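Local coordinates for protein 6-aminohexanoate-dimer hydrolase (Bacillus anthracis, PDB 4GB7) that probably hydrolyses the amide bond of the 6-aminohexanoate dimer or related compounds, as a serine hydrolase of the beta-lactamase superfamily, at residues A[188-194]-A[244-250]; A[141-145]-A[355-359]; A[132-138]-A[303-308]; A[388-392]-A[406-410]. All blocks are in the same frame, centred on the assembly; numbering follows the deposited sequence.

Interaction 1: residues A[188-194]-A[244-250]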
loop_
_atom_site.group_PDB
_atom_site.type_symbol
_atom_site.label_atom_id
_atom_site.label_comp_id
_atom_site.label_asym_id
_atom_site.label_seq_id
_atom_site.Cartn_x
_atom_site.Cartn_y
_atom_site.Cartn_z
HETATM N N MSE A 188 11.919 7.100 1.691
HETATM C CA MSE A 188 11.985 6.485 3.002
HETATM C C MSE A 188 13.421 6.582 3.578
HETATM O O MSE A 188 13.973 5.650 4.076
HETATM C CB MSE A 188 11.479 5.038 2.943
HETATM C CG MSE A 188 9.998 4.987 2.834
HETATM SE SE MSE A 188 8.964 5.735 4.199
HETATM C CE MSE A 188 7.315 4.819 3.786
ATOM N N GLN A 189 14.006 7.763 3.489
ATOM C CA GLN A 189 15.323 7.993 4.020
ATOM C C GLN A 189 15.328 8.957 5.244
ATOM O O GLN A 189 16.338 9.627 5.547
ATOM C CB GLN A 189 16.239 8.481 2.925
ATOM C CG GLN A 189 16.568 7.440 1.871
ATOM C CD GLN A 189 17.277 8.025 0.691
ATOM O OE1 GLN A 189 17.356 9.245 0.541
ATOM N NE2 GLN A 189 17.831 7.170 -0.144
ATOM N N VAL A 190 14.212 8.979 5.960
ATOM C CA VAL A 190 14.040 9.774 7.168
ATOM C C VAL A 190 13.952 8.837 8.366
ATOM O O VAL A 190 13.028 7.976 8.467
ATOM C CB VAL A 190 12.784 10.670 7.048
ATOM C CG1 VAL A 190 12.697 11.589 8.237
ATOM C CG2 VAL A 190 12.795 11.458 5.699
ATOM N N SER A 191 14.934 8.987 9.258
ATOM C CA SER A 191 15.134 8.041 10.371
ATOM C C SER A 191 14.559 8.672 11.631
ATOM O O SER A 191 15.105 9.671 12.165
ATOM C CB SER A 191 16.616 7.718 10.532
ATOM O OG SER A 191 17.141 6.938 9.466
ATOM N N VAL A 192 13.481 8.092 12.114
ATOM C CA VAL A 192 12.712 8.664 13.180
ATOM C C VAL A 192 12.185 7.575 14.104
ATOM O O VAL A 192 11.791 6.482 13.659
ATOM C CB VAL A 192 11.502 9.444 12.587
ATOM C CG1 VAL A 192 10.330 9.527 13.532
ATOM C CG2 VAL A 192 11.932 10.839 12.099
ATOM N N GLU A 193 12.160 7.896 15.393
ATOM C CA GLU A 193 11.526 7.051 16.410
ATOM C C GLU A 193 10.461 7.900 17.138
ATOM O O GLU A 193 10.577 9.157 17.211
ATOM C CB GLU A 193 12.583 6.478 17.396
ATOM C CG GLU A 193 13.243 7.533 18.305
ATOM C CD GLU A 193 14.241 6.995 19.355
ATOM O OE1 GLU A 193 14.913 7.805 19.993
ATOM O OE2 GLU A 193 14.340 5.771 19.522
ATOM N N TYR A 194 9.466 7.222 17.680
ATOM C CA TYR A 194 8.409 7.834 18.434
ATOM C C TYR A 194 8.404 7.194 19.806
ATOM O O TYR A 194 8.853 6.029 19.965
ATOM C CB TYR A 194 7.027 7.555 17.794
ATOM C CG TYR A 194 6.924 7.861 16.295
ATOM C CD1 TYR A 194 6.640 9.137 15.838
ATOM C CD2 TYR A 194 7.106 6.885 15.357
ATOM C CE1 TYR A 194 6.528 9.396 14.488
ATOM C CE2 TYR A 194 6.989 7.130 14.013
ATOM C CZ TYR A 194 6.723 8.414 13.581
ATOM O OH TYR A 194 6.592 8.701 12.242
ATOM N N GLY A 244 18.308 11.321 4.526
ATOM C CA GLY A 244 19.045 10.977 3.338
ATOM C C GLY A 244 20.140 9.955 3.567
ATOM O O GLY A 244 20.671 9.385 2.599
ATOM N N SER A 245 20.472 9.664 4.828
ATOM C CA SER A 245 21.683 8.889 5.121
ATOM C C SER A 245 21.527 7.389 4.987
ATOM O O SER A 245 22.511 6.688 4.688
ATOM C CB SER A 245 22.221 9.243 6.507
ATOM O OG SER A 245 21.402 8.752 7.541
ATOM N N VAL A 246 20.307 6.898 5.193
ATOM C CA VAL A 246 20.016 5.456 5.126
ATOM C C VAL A 246 18.507 5.256 4.928
ATOM O O VAL A 246 17.717 6.116 5.288
ATOM C CB VAL A 246 20.455 4.716 6.409
ATOM C CG1 VAL A 246 19.644 5.182 7.623
ATOM C CG2 VAL A 246 20.397 3.208 6.226
ATOM N N PHE A 247 18.135 4.113 4.387
ATOM C CA PHE A 247 16.742 3.710 4.311
ATOM C C PHE A 247 16.213 3.389 5.710
ATOM O O PHE A 247 16.842 2.625 6.462
ATOM C CB PHE A 247 16.595 2.493 3.390
ATOM C CG PHE A 247 15.205 1.919 3.326
ATOM C CD1 PHE A 247 14.272 2.482 2.502
ATOM C CD2 PHE A 247 14.854 0.789 4.055
ATOM C CE1 PHE A 247 13.005 1.949 2.381
ATOM C CE2 PHE A 247 13.561 0.261 3.959
ATOM C CZ PHE A 247 12.642 0.834 3.106
ATOM N N SER A 248 15.040 3.944 6.039
ATOM C CA SER A 248 14.325 3.631 7.270
ATOM C C SER A 248 12.849 3.743 6.966
ATOM O O SER A 248 12.323 4.855 6.808
ATOM C CB SER A 248 14.703 4.607 8.396
ATOM O OG SER A 248 14.054 4.246 9.598
ATOM N N TYR A 249 12.181 2.594 6.850
ATOM C CA TYR A 249 10.764 2.596 6.510
ATOM C C TYR A 249 9.945 3.231 7.629
ATOM O O TYR A 249 10.031 2.807 8.782
ATOM C CB TYR A 249 10.320 1.174 6.286
ATOM C CG TYR A 249 8.965 1.001 5.656
ATOM C CD1 TYR A 249 8.782 1.101 4.275
ATOM C CD2 TYR A 249 7.888 0.658 6.417
ATOM C CE1 TYR A 249 7.548 0.874 3.690
ATOM C CE2 TYR A 249 6.641 0.452 5.853
ATOM C CZ TYR A 249 6.478 0.551 4.495
ATOM O OH TYR A 249 5.238 0.308 3.983
ATOM N N ASN A 250 9.153 4.258 7.296
ATOM C CA ASN A 250 8.349 4.920 8.298
ATOM C C ASN A 250 7.039 5.477 7.712
ATOM O O ASN A 250 7.059 6.319 6.822
ATOM C CB ASN A 250 9.163 6.066 8.921
ATOM C CG ASN A 250 8.650 6.495 10.288
ATOM O OD1 ASN A 250 7.478 6.869 10.448
ATOM N ND2 ASN A 250 9.553 6.446 11.303
HETATM O O HOH W 1 20.480 10.370 0.029
HETATM O O HOH W 2 11.485 7.408 6.146
HETATM O O HOH W 3 12.249 6.101 10.380
#

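Interaction 2: residues A[141-145]-A[355-359]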
loop_
_atom_site.group_PDB
_atom_site.type_symbol
_atom_site.label_atom_id
_atom_site.label_comp_id
_atom_site.label_asym_id
_atom_site.label_seq_id
_atom_site.Cartn_x
_atom_site.Cartn_y
_atom_site.Cartn_z
ATOM N N LEU A 141 -0.188 -0.531 1.044
ATOM C CA LEU A 141 -0.461 -0.329 -0.381
ATOM C C LEU A 141 -0.892 1.111 -0.655
ATOM O O LEU A 141 -0.670 1.585 -1.718
ATOM C CB LEU A 141 -1.496 -1.275 -0.934
ATOM C CG LEU A 141 -1.001 -2.637 -1.387
ATOM C CD1 LEU A 141 0.137 -3.257 -0.637
ATOM C CD2 LEU A 141 -2.153 -3.596 -1.637
ATOM N N ALA A 142 -1.535 1.775 0.317
ATOM C CA ALA A 142 -1.879 3.176 0.196
ATOM C C ALA A 142 -0.756 4.068 -0.181
ATOM O O ALA A 142 -0.992 5.138 -0.831
ATOM C CB ALA A 142 -2.472 3.679 1.531
ATOM N N LYS A 143 0.465 3.715 0.190
ATOM C CA LYS A 143 1.546 4.717 0.059
ATOM C C LYS A 143 1.798 5.185 -1.378
ATOM O O LYS A 143 2.185 6.343 -1.625
ATOM C CB LYS A 143 2.836 4.143 0.649
ATOM C CG LYS A 143 2.769 3.947 2.145
ATOM C CD LYS A 143 4.071 3.477 2.747
ATOM C CE LYS A 143 4.088 3.577 4.282
ATOM N NZ LYS A 143 3.208 2.611 5.015
ATOM N N VAL A 144 1.578 4.285 -2.324
ATOM C CA VAL A 144 1.851 4.568 -3.735
ATOM C C VAL A 144 0.913 5.652 -4.299
ATOM O O VAL A 144 1.269 6.329 -5.221
ATOM C CB VAL A 144 1.894 3.306 -4.609
ATOM C CG1 VAL A 144 3.035 2.396 -4.125
ATOM C CG2 VAL A 144 0.539 2.578 -4.685
ATOM N N PHE A 145 -0.250 5.815 -3.700
ATOM C CA PHE A 145 -1.207 6.869 -4.092
ATOM C C PHE A 145 -0.712 8.216 -3.677
ATOM O O PHE A 145 -0.789 9.147 -4.479
ATOM C CB PHE A 145 -2.590 6.534 -3.542
ATOM C CG PHE A 145 -3.188 5.322 -4.215
ATOM C CD1 PHE A 145 -3.881 5.449 -5.379
ATOM C CD2 PHE A 145 -3.006 4.080 -3.681
ATOM C CE1 PHE A 145 -4.370 4.342 -6.037
ATOM C CE2 PHE A 145 -3.494 2.972 -4.298
ATOM C CZ PHE A 145 -4.181 3.096 -5.477
ATOM N N TYR A 355 14.404 0.777 -3.003
ATOM C CA TYR A 355 13.126 1.431 -2.726
ATOM C C TYR A 355 13.182 2.847 -3.289
ATOM O O TYR A 355 14.144 3.575 -3.019
ATOM C CB TYR A 355 12.896 1.504 -1.248
ATOM C CG TYR A 355 11.532 2.007 -0.794
ATOM C CD1 TYR A 355 11.241 3.357 -0.734
ATOM C CD2 TYR A 355 10.520 1.095 -0.409
ATOM C CE1 TYR A 355 10.016 3.809 -0.244
ATOM C CE2 TYR A 355 9.294 1.541 0.056
ATOM C CZ TYR A 355 9.023 2.887 0.104
ATOM O OH TYR A 355 7.836 3.324 0.630
ATOM N N HIS A 356 12.156 3.227 -4.043
ATOM C CA HIS A 356 12.120 4.540 -4.686
ATOM C C HIS A 356 10.681 5.006 -4.794
ATOM O O HIS A 356 9.827 4.280 -5.308
ATOM C CB HIS A 356 12.767 4.457 -6.071
ATOM C CG HIS A 356 13.086 5.809 -6.694
ATOM N ND1 HIS A 356 13.293 6.933 -5.960
ATOM C CD2 HIS A 356 13.289 6.161 -8.008
ATOM C CE1 HIS A 356 13.565 7.959 -6.779
ATOM N NE2 HIS A 356 13.590 7.492 -8.032
ATOM N N ASN A 357 10.390 6.208 -4.293
ATOM C CA ASN A 357 9.099 6.856 -4.482
ATOM C C ASN A 357 7.887 6.013 -4.073
ATOM O O ASN A 357 6.857 5.964 -4.750
ATOM C CB ASN A 357 9.006 7.315 -5.962
ATOM C CG ASN A 357 10.060 8.363 -6.302
ATOM O OD1 ASN A 357 10.478 9.129 -5.421
ATOM N ND2 ASN A 357 10.512 8.381 -7.569
ATOM N N GLN A 358 8.035 5.374 -2.929
ATOM C CA GLN A 358 7.007 4.578 -2.256
ATOM C C GLN A 358 6.861 3.163 -2.794
ATOM O O GLN A 358 5.975 2.429 -2.343
ATOM C CB GLN A 358 5.660 5.303 -2.113
ATOM C CG GLN A 358 5.760 6.740 -1.533
ATOM C CD GLN A 358 6.104 6.753 -0.044
ATOM O OE1 GLN A 358 5.232 6.589 0.813
ATOM N NE2 GLN A 358 7.388 7.017 0.274
ATOM N N TRP A 359 7.735 2.779 -3.733
ATOM C CA TRP A 359 7.739 1.411 -4.327
ATOM C C TRP A 359 9.001 0.591 -3.987
ATOM O O TRP A 359 10.129 1.104 -3.945
ATOM C CB TRP A 359 7.654 1.488 -5.851
ATOM C CG TRP A 359 6.348 2.006 -6.344
ATOM C CD1 TRP A 359 5.999 3.332 -6.599
ATOM C CD2 TRP A 359 5.217 1.221 -6.750
ATOM N NE1 TRP A 359 4.742 3.407 -7.069
ATOM C CE2 TRP A 359 4.213 2.157 -7.182
ATOM C CE3 TRP A 359 4.912 -0.151 -6.746
ATOM C CZ2 TRP A 359 2.958 1.759 -7.593
ATOM C CZ3 TRP A 359 3.659 -0.536 -7.183
ATOM C CH2 TRP A 359 2.692 0.405 -7.604
HETATM O O HOH W 4 3.311 5.920 -7.261
#

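Interaction 3: residues A[132-138]-A[303-308]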
loop_
_atom_site.group_PDB
_atom_site.type_symbol
_atom_site.label_atom_id
_atom_site.label_comp_id
_atom_site.label_asym_id
_atom_site.label_seq_id
_atom_site.Cartn_x
_atom_site.Cartn_y
_atom_site.Cartn_z
ATOM N N GLU A 132 -16.346 -9.663 -3.315
ATOM C CA GLU A 132 -15.452 -9.046 -4.296
ATOM C C GLU A 132 -15.683 -7.565 -4.499
ATOM O O GLU A 132 -14.760 -6.822 -4.938
ATOM C CB GLU A 132 -15.577 -9.739 -5.652
ATOM C CG GLU A 132 -16.986 -9.775 -6.235
ATOM C CD GLU A 132 -17.124 -10.826 -7.320
ATOM O OE1 GLU A 132 -17.773 -11.859 -7.080
ATOM O OE2 GLU A 132 -16.568 -10.631 -8.422
ATOM N N SER A 133 -16.890 -7.112 -4.198
ATOM C CA SER A 133 -17.242 -5.697 -4.483
ATOM C C SER A 133 -17.129 -4.777 -3.259
ATOM O O SER A 133 -17.408 -3.576 -3.362
ATOM C CB SER A 133 -18.650 -5.604 -5.096
ATOM O OG SER A 133 -18.725 -6.242 -6.374
ATOM N N GLU A 134 -16.711 -5.326 -2.122
ATOM C CA GLU A 134 -16.569 -4.542 -0.873
ATOM C C GLU A 134 -15.118 -4.185 -0.661
ATOM O O GLU A 134 -14.248 -5.008 -0.811
ATOM C CB GLU A 134 -17.091 -5.280 0.339
ATOM C CG GLU A 134 -18.606 -5.447 0.352
ATOM C CD GLU A 134 -19.389 -4.142 0.546
ATOM O OE1 GLU A 134 -18.925 -3.176 1.182
ATOM O OE2 GLU A 134 -20.500 -4.046 0.025
ATOM N N PRO A 135 -14.833 -2.924 -0.352
ATOM C CA PRO A 135 -13.423 -2.611 -0.165
ATOM C C PRO A 135 -12.729 -3.416 0.951
ATOM O O PRO A 135 -13.309 -3.661 2.019
ATOM C CB PRO A 135 -13.463 -1.109 0.134
ATOM C CG PRO A 135 -14.694 -0.627 -0.585
ATOM C CD PRO A 135 -15.685 -1.718 -0.377
ATOM N N HIS A 136 -11.456 -3.715 0.754
ATOM C CA HIS A 136 -10.621 -4.464 1.692
ATOM C C HIS A 136 -9.554 -3.575 2.232
ATOM O O HIS A 136 -9.089 -2.673 1.542
ATOM C CB HIS A 136 -9.938 -5.569 0.878
ATOM C CG HIS A 136 -9.322 -6.668 1.716
ATOM N ND1 HIS A 136 -8.165 -6.526 2.387
ATOM C CD2 HIS A 136 -9.767 -7.971 1.950
ATOM C CE1 HIS A 136 -7.875 -7.692 3.018
ATOM N NE2 HIS A 136 -8.873 -8.569 2.771
ATOM N N GLY A 137 -9.134 -3.795 3.470
ATOM C CA GLY A 137 -7.929 -3.123 3.990
ATOM C C GLY A 137 -6.703 -3.462 3.163
ATOM O O GLY A 137 -6.579 -4.530 2.645
HETATM N N MSE A 138 -5.820 -2.499 2.975
HETATM C CA MSE A 138 -4.623 -2.729 2.178
HETATM C C MSE A 138 -3.309 -2.301 2.868
HETATM O O MSE A 138 -2.251 -2.379 2.256
HETATM C CB MSE A 138 -4.755 -1.973 0.846
HETATM C CG MSE A 138 -5.976 -2.324 0.082
HETATM SE SE MSE A 138 -5.949 -1.700 -1.732
HETATM C CE MSE A 138 -5.602 0.130 -1.536
ATOM N N LEU A 303 -6.148 3.136 3.175
ATOM C CA LEU A 303 -6.962 3.026 1.953
ATOM C C LEU A 303 -7.526 1.635 1.855
ATOM O O LEU A 303 -6.812 0.674 2.084
ATOM C CB LEU A 303 -6.152 3.375 0.709
ATOM C CG LEU A 303 -6.915 3.510 -0.610
ATOM C CD1 LEU A 303 -8.016 4.589 -0.579
ATOM C CD2 LEU A 303 -5.914 3.773 -1.722
ATOM N N ASN A 304 -8.802 1.561 1.560
ATOM C CA ASN A 304 -9.606 0.338 1.407
ATOM C C ASN A 304 -10.198 0.380 -0.007
ATOM O O ASN A 304 -10.822 1.388 -0.404
ATOM C CB ASN A 304 -10.738 0.299 2.406
ATOM C CG ASN A 304 -10.274 0.010 3.831
ATOM O OD1 ASN A 304 -10.524 -1.099 4.360
ATOM N ND2 ASN A 304 -9.547 0.942 4.431
ATOM N N ALA A 305 -9.979 -0.685 -0.784
ATOM C CA ALA A 305 -10.401 -0.720 -2.195
ATOM C C ALA A 305 -10.742 -2.145 -2.600
ATOM O O ALA A 305 -10.376 -3.100 -1.893
ATOM C CB ALA A 305 -9.327 -0.156 -3.107
ATOM N N THR A 306 -11.420 -2.307 -3.720
ATOM C CA THR A 306 -11.647 -3.672 -4.220
ATOM C C THR A 306 -10.438 -4.172 -5.041
ATOM O O THR A 306 -9.582 -3.392 -5.501
ATOM C CB THR A 306 -12.910 -3.791 -5.101
ATOM O OG1 THR A 306 -12.647 -3.187 -6.369
ATOM C CG2 THR A 306 -14.162 -3.226 -4.421
ATOM N N ALA A 307 -10.322 -5.483 -5.166
ATOM C CA ALA A 307 -9.168 -6.107 -5.798
ATOM C C ALA A 307 -9.065 -5.783 -7.288
ATOM O O ALA A 307 -7.956 -5.485 -7.785
ATOM C CB ALA A 307 -9.160 -7.632 -5.595
ATOM N N ARG A 308 -10.195 -5.869 -8.001
ATOM C CA ARG A 308 -10.190 -5.511 -9.399
ATOM C C ARG A 308 -9.859 -4.036 -9.586
ATOM O O ARG A 308 -9.211 -3.698 -10.551
ATOM C CB ARG A 308 -11.513 -5.831 -10.084
ATOM C CG ARG A 308 -11.635 -7.322 -10.341
ATOM C CD ARG A 308 -12.748 -7.682 -11.330
ATOM N NE ARG A 308 -14.037 -7.217 -10.881
ATOM C CZ ARG A 308 -14.897 -7.885 -10.108
ATOM N NH1 ARG A 308 -16.044 -7.312 -9.774
ATOM N NH2 ARG A 308 -14.648 -9.120 -9.672
HETATM O O HOH W 5 -12.179 -7.148 -3.850
HETATM O O HOH W 6 -12.819 -7.128 -7.110
HETATM O O HOH W 7 -12.211 -3.148 4.753
HETATM O O HOH W 8 -5.940 -0.283 4.963
#

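Interaction 4: residues A[388-392]-A[406-410]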
loop_
_atom_site.group_PDB
_atom_site.type_symbol
_atom_site.label_atom_id
_atom_site.label_comp_id
_atom_site.label_asym_id
_atom_site.label_seq_id
_atom_site.Cartn_x
_atom_site.Cartn_y
_atom_site.Cartn_z
ATOM N N VAL A 388 -0.071 -7.970 -13.872
ATOM C CA VAL A 388 -0.402 -7.337 -12.586
ATOM C C VAL A 388 -0.986 -8.415 -11.669
ATOM O O VAL A 388 -1.892 -9.161 -12.075
ATOM C CB VAL A 388 -1.425 -6.221 -12.765
ATOM C CG1 VAL A 388 -1.873 -5.613 -11.420
ATOM C CG2 VAL A 388 -0.886 -5.157 -13.705
ATOM N N ILE A 389 -0.524 -8.444 -10.415
ATOM C CA ILE A 389 -1.145 -9.267 -9.387
ATOM C C ILE A 389 -1.558 -8.379 -8.220
ATOM O O ILE A 389 -0.781 -7.544 -7.749
ATOM C CB ILE A 389 -0.254 -10.408 -8.936
ATOM C CG1 ILE A 389 -0.027 -11.401 -10.119
ATOM C CG2 ILE A 389 -0.756 -11.097 -7.674
ATOM C CD1 ILE A 389 0.803 -12.608 -9.740
ATOM N N VAL A 390 -2.792 -8.546 -7.815
ATOM C CA VAL A 390 -3.353 -7.970 -6.587
ATOM C C VAL A 390 -3.604 -9.082 -5.624
ATOM O O VAL A 390 -4.280 -10.050 -5.956
ATOM C CB VAL A 390 -4.645 -7.172 -6.829
ATOM C CG1 VAL A 390 -5.199 -6.626 -5.509
ATOM C CG2 VAL A 390 -4.368 -5.985 -7.774
ATOM N N HIS A 391 -3.089 -8.931 -4.409
ATOM C CA HIS A 391 -3.190 -9.996 -3.403
ATOM C C HIS A 391 -3.616 -9.352 -2.123
ATOM O O HIS A 391 -2.858 -8.490 -1.591
ATOM C CB HIS A 391 -1.813 -10.682 -3.272
ATOM C CG HIS A 391 -1.844 -12.036 -2.632
ATOM N ND1 HIS A 391 -0.912 -12.954 -2.905
ATOM C CD2 HIS A 391 -2.676 -12.579 -1.708
ATOM C CE1 HIS A 391 -1.182 -14.087 -2.221
ATOM N NE2 HIS A 391 -2.262 -13.858 -1.477
ATOM N N PHE A 392 -4.817 -9.690 -1.644
ATOM C CA PHE A 392 -5.346 -9.190 -0.392
ATOM C C PHE A 392 -5.506 -10.328 0.563
ATOM O O PHE A 392 -5.964 -11.405 0.138
ATOM C CB PHE A 392 -6.745 -8.567 -0.512
ATOM C CG PHE A 392 -6.856 -7.334 -1.322
ATOM C CD1 PHE A 392 -5.757 -6.535 -1.641
ATOM C CD2 PHE A 392 -8.153 -6.904 -1.670
ATOM C CE1 PHE A 392 -5.967 -5.370 -2.391
ATOM C CE2 PHE A 392 -8.346 -5.741 -2.392
ATOM C CZ PHE A 392 -7.248 -4.967 -2.729
ATOM N N TYR A 406 5.364 -16.549 -2.070
ATOM C CA TYR A 406 4.587 -15.723 -2.954
ATOM C C TYR A 406 5.429 -15.013 -4.004
ATOM O O TYR A 406 5.062 -14.994 -5.179
ATOM C CB TYR A 406 3.802 -14.711 -2.128
ATOM C CG TYR A 406 2.592 -15.193 -1.339
ATOM C CD1 TYR A 406 2.012 -16.449 -1.547
ATOM C CD2 TYR A 406 2.025 -14.364 -0.378
ATOM C CE1 TYR A 406 0.884 -16.801 -0.875
ATOM C CE2 TYR A 406 0.898 -14.706 0.308
ATOM C CZ TYR A 406 0.342 -15.945 0.071
ATOM O OH TYR A 406 -0.798 -16.291 0.734
ATOM N N SER A 407 6.567 -14.441 -3.597
ATOM C CA SER A 407 7.382 -13.703 -4.544
ATOM C C SER A 407 7.847 -14.581 -5.697
ATOM O O SER A 407 7.825 -14.175 -6.852
ATOM C CB SER A 407 8.591 -13.076 -3.838
ATOM O OG SER A 407 8.150 -12.115 -2.903
ATOM N N ASN A 408 8.241 -15.816 -5.359
ATOM C CA ASN A 408 8.667 -16.767 -6.352
ATOM C C ASN A 408 7.474 -17.290 -7.168
ATOM O O ASN A 408 7.595 -17.492 -8.377
ATOM C CB ASN A 408 9.403 -17.926 -5.684
ATOM C CG ASN A 408 10.867 -17.580 -5.421
ATOM O OD1 ASN A 408 11.661 -17.536 -6.383
ATOM N ND2 ASN A 408 11.221 -17.284 -4.135
HETATM N N MSE A 409 6.336 -17.504 -6.528
HETATM C CA MSE A 409 5.104 -17.958 -7.208
HETATM C C MSE A 409 4.678 -16.951 -8.279
HETATM O O MSE A 409 4.223 -17.320 -9.376
HETATM C CB MSE A 409 4.004 -18.088 -6.164
HETATM C CG MSE A 409 2.633 -18.473 -6.634
HETATM SE SE MSE A 409 1.560 -18.390 -5.019
HETATM C CE MSE A 409 0.991 -16.562 -5.167
ATOM N N TYR A 410 4.865 -15.655 -8.002
ATOM C CA TYR A 410 4.467 -14.659 -9.009
ATOM C C TYR A 410 5.312 -14.772 -10.294
ATOM O O TYR A 410 4.823 -14.575 -11.404
ATOM C CB TYR A 410 4.596 -13.268 -8.452
ATOM C CG TYR A 410 3.746 -12.937 -7.247
ATOM C CD1 TYR A 410 2.620 -13.648 -6.900
ATOM C CD2 TYR A 410 4.113 -11.915 -6.432
ATOM C CE1 TYR A 410 1.895 -13.315 -5.756
ATOM C CE2 TYR A 410 3.397 -11.575 -5.322
ATOM C CZ TYR A 410 2.283 -12.301 -4.964
ATOM O OH TYR A 410 1.580 -11.919 -3.817
#

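Interaction 1: residues A[188-194]-A[244-250]
Met188, a selenomethionine with positive phi, is the C-prime residue of the Schellman motif that ends helix 182-186. Its O accepts from Ser248 N (2.8 Å), its CB packs against Phe247 CE1 at 3.5 Å, and its SE reaches Asn250 O at 3.3 Å. Its CE lies over the face of the Tyr249 ring, 4.3 Å from the centroid, a CH-pi contact within a Met-aromatic pair. Gln189 O takes a second backbone bond from Gly244 N (2.8 Å), and Gln189 CA makes a CA-H...O contact with Val246 O (3.3 Å). The loop so held carries Tyr249, whose OH bonds Ser140; Ser140 and Lys143 fit the SxxK pair, and Tyr249 the YxN tyrosine, of class C beta-lactamases and their relatives, so 244-250 probably borders the active site. From Val190 on, the chains part and water fills in: one joins Val190 N (3.2 Å) to Ser248 O (2.8 Å), another Val190 O, Val192 N, Ser248 OG and Asn250 ND2. Ser191 OG rests 3.5 Å from Ser248 CB, while its backbone pairs with Thr240 of strand 238-241. Finally Tyr194 OH donates to Asn250 OD1 (2.7 Å), the atom with which Asn250 N-caps helix 251-265 at Gly252.

Interaction 2: residues A[141-145]-A[355-359]
This is a buried, mostly side-chain contact between the start of helix 143-155 and a type I' beta hairpin turn, near the centre of the chain. Ser140 and Lys143, just before and at the helix start, fit the SxxK pattern of the serine beta-lactamase family; Lys143 NZ is hydrogen-bonded to Ser140, Asn251 and the carbonyl of Ser300. The aliphatic part of Lys143 faces the turn, CB lying 3.4 Å from Gln358 OE1, though that oxygen takes its hydrogen bond from Thr254. The hairpin joins strands 354-356 and 359-361, closed by His356 N to Trp359 O (2.9 Å) and Trp359 N to His356 O (3.0 Å), with Asn357 and Gln358 at positive phi in its two corners. Val144 makes the closest packing: its CG1 lies 3.4 Å from Gln358 O and sits over the indole face of Trp359, 3.5 Å from the five-membered ring centroid. A water bridges the helix backbone and the indole: it donates to Val144 O and accepts from Trp359 NE1, both at 2.9 Å.

Interaction 3: residues A[132-138]-A[303-308]
Two antiparallel backbone bonds join these segments at the hydrogen-bonded pair His136 and Ala305: His136 N donates to Ala305 O (2.9 Å) and Ala305 N to His136 O (3.2 Å). Beyond it the pairing loosens, Met138 N reaching Leu303 O only weakly at 3.4 Å; a water that accepts from Met138 N at 3.0 Å supplements it. The His136 ring is satisfied at both nitrogens: ND1 donates to Gly137 O (2.6 Å), and NE2 is bonded to Asp111. Asn304 OD1 receives a water at 2.7 Å, which also donates to Pro135 O at 3.0 Å. Before the strand, Glu132 O accepts from two waters (2.8 and 2.9 Å), and these in turn accept from Ala307 N (2.8 Å) and Arg308 N (3.0 Å), amides of the first helical turn whose N-cap is Thr306. The outer end is closed by a salt bridge, Glu132 OE2 to Arg308 NH2 at 2.7 Å, while Glu124 and Glu284 share the same guanidinium. Met138 packs its CE 3.7 Å from Leu303 CD2 and its SE 4.0 Å from Ala305 CB; Pro135 CB meets Asn304 CB at 3.8 Å. Strand 136-137 is an outermost strand of a four-stranded antiparallel sheet, next to 303-305, which has 287-290 on its far side; helix 307-318 follows directly, and Phe392 of strand 387-393 stacks on His136.

Interaction 4: residues A[388-392]-A[406-410]
His391 lies against the face of the Tyr406 ring, its CE1 3.3 Å from Tyr406 CZ; the centroids are 4.4 Å apart and the planes at 43°, an oblique pairing. The contact packs the C-terminal helix 402-417 on strand 387-393, the middle strand of the five-stranded antiparallel sheet of the beta-lactamase-like alpha/beta domain. Strand and helix segments run roughly antiparallel, at 149°, with axes approaching to 11.3 Å, a spacing bridged by large side chains. Alternation along the strand sorts its residues: Ile389 and His391 point toward the helix, whereas Val390 points away and packs with Phe392 on helix 307-318, so the sheet is covered by a helix on each face. On the helix, Tyr406 and Tyr410 sit one turn apart, Tyr410 N bonding to Tyr406 O at 2.9 Å, and both turn to the sheet. Ile389 fills the space beneath Tyr410: its CG2 lies over one face of the ring, and its CD1 is 3.5 Å from Tyr410 CD1. Met409 adds a looser touch, its CE 4.4 Å from His391 CE1, while also packing on Leu101 and Leu104 of helix 101-107. The buried imidazole has a partner at each nitrogen: NE2 bonds Thr110 of strand 110-117, and ND1 forms a hydrogen bond with Tyr410 OH at 2.8 Å.

In the fold
Interactions 1 and 2 are neighbours, centres about 15 Å apart, and touch through Met188, Phe247 and Tyr249 against Tyr355 and Lys143; they contribute Lys143 and Tyr249 to the probable SxxK site, beside Ser140. Centre to centre, interaction 3 lies about 18 Å from interaction 2, with Ala142 and Phe145 against Leu303, and about 16 Å from interaction 4, with Phe392 and Val390 against Ala305, His136 and Ala307. Along the chain interaction 1 nests within the loops closed by 2 and 3, which cross, while interaction 4 follows in series. Strand 136-137 runs directly into the segment with Ser140 and Lys143. Helix 307-318, starting in interaction 3, packs on Val144, Phe145, Val390 and Phe392 of interactions 2 and 4.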